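Local coordinates for Lmo0181 protein (Listeria monocytogenes serovar 1/2a, PDB 5F7V) that binds the cyclic glucan cycloalternan and, probably as a membrane-attached lipoprotein, hands it to an ABC transporter for uptake, at residues 68-77 with 280-291. Sequence-based numbering, arbitrary orientation.
Sequences APDAFELNYE and FFANGIGVSKDS. With GLC (alpha-D-glucopyranose), chain B.
Gly286 O lies over one face of the Phe72 ring, offset toward its rim, while Pro69 O sits in plane at the ring's edge. At the far end of the strand pair, Phe281 offers one face to the glucose, whose C6 stands 4.0 Å above the plane of the Phe281 ring, over its centre. In one of its two conformers the Glu77 carboxylate comes in obliquely, OE2 3.7 Å from Phe281 CE1. Tyr76 and Phe280 cross at about a right angle and touch through ring edges, CE2 to CD2.

Phe72 sits on strand 71-75, which pairs antiparallel with 281-287. Phe72 and Leu74 each exchange two backbone hydrogen bonds with a glycine, Gly286 and Gly284 respectively. Ser291 OG donates to Asp70 OD1 at 2.7 Å, on the anti side and tilted out of the carboxylate plane, and Ser288 OG accepts from Asp290 N, an ST turn.

The sugar is gripped from both segments. With CG anti to its carbonyl carbon (chi1 -63°), Asn283 lays its amide along the sugar, so that OD1 accepts from GLC O3 (2.7 Å) and ND2 donates to the neighbouring GLC O2 (2.8 Å). GLC O4 takes Asn75 ND2 at 2.9 Å and, in that same Glu77 conformer, donates to OE2 of Glu77 at 2.7 Å. Asn75 OD1 is held by Thr78, and Asn180 also binds Glu77 OE2. Strand ends, a helix N-cap and an aromatic platform thus build one wall of the cycloalternan pocket, as in other periplasmic-binding-protein-type sugar receptors.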
loop_
_atom_site.group_PDB
_atom_site.type_symbol
_atom_site.label_atom_id
_atom_site.label_comp_id
_atom_site.label_asym_id
_atom_site.label_seq_id
_atom_site.Cartn_x
_atom_site.Cartn_y
_atom_site.Cartn_z
ATOM N N ALA A 68 -2.330 -19.567 15.603
ATOM C CA ALA A 68 -1.562 -18.608 14.838
ATOM C C ALA A 68 -0.648 -19.293 13.825
ATOM O O ALA A 68 -0.053 -20.328 14.108
ATOM C CB ALA A 68 -0.725 -17.748 15.773
ATOM N N PRO A 69 -0.557 -18.733 12.626
ATOM C CA PRO A 69 0.479 -19.174 11.698
ATOM C C PRO A 69 1.860 -18.953 12.316
ATOM O O PRO A 69 2.045 -18.036 13.091
ATOM C CB PRO A 69 0.289 -18.246 10.489
ATOM C CG PRO A 69 -1.024 -17.553 10.672
ATOM C CD PRO A 69 -1.276 -17.540 12.149
ATOM N N ASP A 70 2.839 -19.785 11.984
ATOM C CA ASP A 70 4.171 -19.562 12.517
ATOM C C ASP A 70 4.766 -18.252 12.044
ATOM O O ASP A 70 5.423 -17.579 12.824
ATOM C CB ASP A 70 5.106 -20.693 12.135
ATOM C CG ASP A 70 4.656 -22.029 12.646
ATOM O OD1 ASP A 70 4.590 -22.200 13.882
ATOM O OD2 ASP A 70 4.347 -22.886 11.806
ATOM N N ALA A 71 4.540 -17.923 10.779
ATOM C CA ALA A 71 5.027 -16.688 10.202
ATOM C C ALA A 71 3.835 -16.050 9.500
ATOM O O ALA A 71 3.019 -16.759 8.916
ATOM C CB ALA A 71 6.148 -16.962 9.231
ATOM N N PHE A 72 3.738 -14.723 9.509
ATOM C CA PHE A 72 2.648 -14.074 8.807
ATOM C C PHE A 72 3.020 -12.672 8.390
ATOM O O PHE A 72 3.801 -11.993 9.042
ATOM C CB PHE A 72 1.347 -14.088 9.631
ATOM C CG PHE A 72 1.464 -13.614 11.044
ATOM C CD1 PHE A 72 1.315 -12.298 11.375
ATOM C CD2 PHE A 72 1.724 -14.529 12.064
ATOM C CE1 PHE A 72 1.395 -11.886 12.697
ATOM C CE2 PHE A 72 1.797 -14.112 13.393
ATOM C CZ PHE A 72 1.611 -12.776 13.706
ATOM N N GLU A 73 2.411 -12.276 7.290
ATOM C CA GLU A 73 2.642 -10.971 6.685
ATOM C C GLU A 73 1.862 -9.892 7.421
ATOM O O GLU A 73 0.721 -10.088 7.835
ATOM C CB GLU A 73 2.222 -11.014 5.230
ATOM C CG GLU A 73 2.943 -10.008 4.385
ATOM C CD GLU A 73 2.655 -10.146 2.923
ATOM O OE1 GLU A 73 1.558 -10.619 2.554
ATOM O OE2 GLU A 73 3.520 -9.743 2.107
ATOM N N LEU A 74 2.483 -8.727 7.543
ATOM C CA LEU A 74 1.839 -7.509 8.099
ATOM C C LEU A 74 2.244 -6.366 7.232
ATOM O O LEU A 74 3.295 -6.366 6.650
ATOM C CB LEU A 74 2.272 -7.195 9.525
ATOM C CG LEU A 74 1.827 -8.241 10.542
ATOM C CD1 LEU A 74 2.503 -7.953 11.876
ATOM C CD2 LEU A 74 0.341 -8.329 10.710
ATOM N N ASN A 75 1.334 -5.407 7.124
ATOM C CA ASN A 75 1.643 -4.134 6.482
ATOM C C ASN A 75 2.066 -3.107 7.525
ATOM O O ASN A 75 1.892 -3.274 8.730
ATOM C CB ASN A 75 0.502 -3.680 5.545
ATOM C CG ASN A 75 -0.794 -3.401 6.246
ATOM O OD1 ASN A 75 -0.918 -3.588 7.427
ATOM N ND2 ASN A 75 -1.760 -2.996 5.468
ATOM N N TYR A 76 2.611 -2.002 7.028
ATOM C CA TYR A 76 3.093 -0.932 7.875
ATOM C C TYR A 76 1.970 -0.456 8.774
ATOM O O TYR A 76 2.160 -0.294 9.970
ATOM C CB TYR A 76 3.593 0.190 6.961
ATOM C CG TYR A 76 4.532 1.239 7.550
ATOM C CD1 TYR A 76 4.431 1.733 8.848
ATOM C CD2 TYR A 76 5.510 1.790 6.747
ATOM C CE1 TYR A 76 5.303 2.694 9.305
ATOM C CE2 TYR A 76 6.413 2.730 7.204
ATOM C CZ TYR A 76 6.282 3.191 8.494
ATOM O OH TYR A 76 7.148 4.147 8.960
ATOM N N GLU A 77 0.789 -0.273 8.197
ATOM C CA GLU A 77 -0.232 0.416 8.976
ATOM C C GLU A 77 -0.958 -0.504 9.946
ATOM O O GLU A 77 -1.638 0.034 10.805
ATOM C CB GLU A 77 -1.166 1.218 8.066
ATOM C CG GLU A 77 -1.908 0.444 6.986
ATOM C CD GLU A 77 -1.162 0.233 5.665
ATOM O OE1 GLU A 77 0.064 -0.020 5.662
ATOM O OE2 GLU A 77 -1.813 0.280 4.594
ATOM N N PHE A 280 4.143 5.734 1.009
ATOM C CA PHE A 280 5.204 4.763 1.288
ATOM C C PHE A 280 4.591 3.648 2.108
ATOM O O PHE A 280 4.099 3.862 3.207
ATOM C CB PHE A 280 6.362 5.411 2.047
ATOM C CG PHE A 280 7.506 4.465 2.281
ATOM C CD1 PHE A 280 8.496 4.324 1.309
ATOM C CD2 PHE A 280 7.551 3.678 3.417
ATOM C CE1 PHE A 280 9.548 3.450 1.521
ATOM C CE2 PHE A 280 8.586 2.784 3.608
ATOM C CZ PHE A 280 9.552 2.694 2.660
ATOM N N PHE A 281 4.637 2.463 1.539
ATOM C CA PHE A 281 4.092 1.261 2.180
ATOM C C PHE A 281 5.203 0.243 2.309
ATOM O O PHE A 281 6.154 0.239 1.560
ATOM C CB PHE A 281 2.918 0.735 1.348
ATOM C CG PHE A 281 1.722 1.635 1.353
ATOM C CD1 PHE A 281 1.098 1.957 2.555
ATOM C CD2 PHE A 281 1.192 2.098 0.178
ATOM C CE1 PHE A 281 0.005 2.791 2.559
ATOM C CE2 PHE A 281 0.096 2.942 0.187
ATOM C CZ PHE A 281 -0.507 3.278 1.374
ATOM N N ALA A 282 5.044 -0.663 3.253
ATOM C CA ALA A 282 5.985 -1.760 3.425
ATOM C C ALA A 282 5.319 -2.956 4.016
ATOM O O ALA A 282 4.448 -2.807 4.868
ATOM C CB ALA A 282 7.155 -1.373 4.312
ATOM N N ASN A 283 5.694 -4.136 3.544
ATOM C CA ASN A 283 5.246 -5.383 4.161
ATOM C C ASN A 283 6.382 -6.054 4.885
ATOM O O ASN A 283 7.523 -5.972 4.428
ATOM C CB ASN A 283 4.713 -6.298 3.072
ATOM C CG ASN A 283 3.495 -5.678 2.391
ATOM O OD1 ASN A 283 2.606 -5.191 3.063
ATOM N ND2 ASN A 283 3.446 -5.724 1.057
ATOM N N GLY A 284 6.045 -6.720 5.972
ATOM C CA GLY A 284 7.006 -7.407 6.827
ATOM C C GLY A 284 6.461 -8.753 7.203
ATOM O O GLY A 284 5.255 -8.995 7.110
ATOM N N ILE A 285 7.340 -9.630 7.643
ATOM C CA ILE A 285 6.943 -10.952 8.128
ATOM C C ILE A 285 7.299 -11.018 9.593
ATOM O O ILE A 285 8.428 -10.770 10.003
ATOM C CB ILE A 285 7.599 -12.062 7.315
ATOM C CG1 ILE A 285 7.173 -11.955 5.859
ATOM C CG2 ILE A 285 7.285 -13.401 7.923
ATOM C CD1 ILE A 285 7.885 -12.914 4.929
ATOM N N GLY A 286 6.269 -11.333 10.369
ATOM C CA GLY A 286 6.342 -11.546 11.797
ATOM C C GLY A 286 6.323 -13.019 12.143
ATOM O O GLY A 286 5.888 -13.831 11.347
ATOM N N VAL A 287 6.820 -13.340 13.321
ATOM C CA VAL A 287 6.844 -14.718 13.829
ATOM C C VAL A 287 5.906 -14.755 15.026
ATOM O O VAL A 287 5.949 -13.878 15.898
ATOM C CB VAL A 287 8.265 -15.133 14.229
ATOM C CG1 VAL A 287 8.300 -16.528 14.839
ATOM C CG2 VAL A 287 9.155 -15.075 13.004
ATOM N N SER A 288 5.001 -15.726 15.065
ATOM C CA SER A 288 4.095 -15.830 16.205
ATOM C C SER A 288 4.848 -16.027 17.519
ATOM O O SER A 288 5.720 -16.875 17.649
ATOM C CB SER A 288 3.124 -16.996 16.026
ATOM O OG SER A 288 2.400 -17.216 17.216
ATOM N N LYS A 289 4.464 -15.229 18.500
ATOM C CA LYS A 289 4.996 -15.374 19.845
ATOM C C LYS A 289 4.824 -16.761 20.412
ATOM O O LYS A 289 5.632 -17.157 21.226
ATOM C CB LYS A 289 4.315 -14.384 20.792
ATOM C CG LYS A 289 4.902 -14.388 22.191
ATOM C CD LYS A 289 4.638 -13.034 22.808
ATOM C CE LYS A 289 5.527 -12.670 23.975
ATOM N NZ LYS A 289 5.052 -11.282 24.269
ATOM N N ASP A 290 3.785 -17.476 19.988
ATOM C CA ASP A 290 3.498 -18.785 20.561
ATOM C C ASP A 290 3.969 -19.958 19.714
ATOM O O ASP A 290 3.735 -21.112 20.087
ATOM C CB ASP A 290 1.992 -18.858 20.858
ATOM C CG ASP A 290 1.576 -17.983 22.019
ATOM O OD1 ASP A 290 2.374 -17.702 22.961
ATOM O OD2 ASP A 290 0.386 -17.596 22.023
ATOM N N SER A 291 4.649 -19.686 18.605
ATOM C CA SER A 291 5.161 -20.764 17.772
ATOM C C SER A 291 6.259 -21.563 18.465
ATOM O O SER A 291 7.096 -20.992 19.151
ATOM C CB SER A 291 5.702 -20.196 16.466
ATOM O OG SER A 291 6.332 -21.217 15.691
HETATM C C1 GLC B . -0.398 -2.855 -0.851
HETATM C C2 GLC B . 0.873 -2.992 -0.044
HETATM C C3 GLC B . 0.566 -2.891 1.439
HETATM C C4 GLC B . -0.252 -1.639 1.734
HETATM C C5 GLC B . -1.514 -1.623 0.883
HETATM C C6 GLC B . -2.318 -0.338 1.036
HETATM O O2 GLC B . 1.486 -4.246 -0.363
HETATM O O3 GLC B . 1.809 -2.817 2.131
HETATM O O4 GLC B . -0.661 -1.701 3.104
HETATM O O5 GLC B . -1.135 -1.687 -0.510
HETATM O O6 GLC B . -3.347 -0.438 0.026
HETATM O O HOH W 1 2.254 -0.904 4.187
#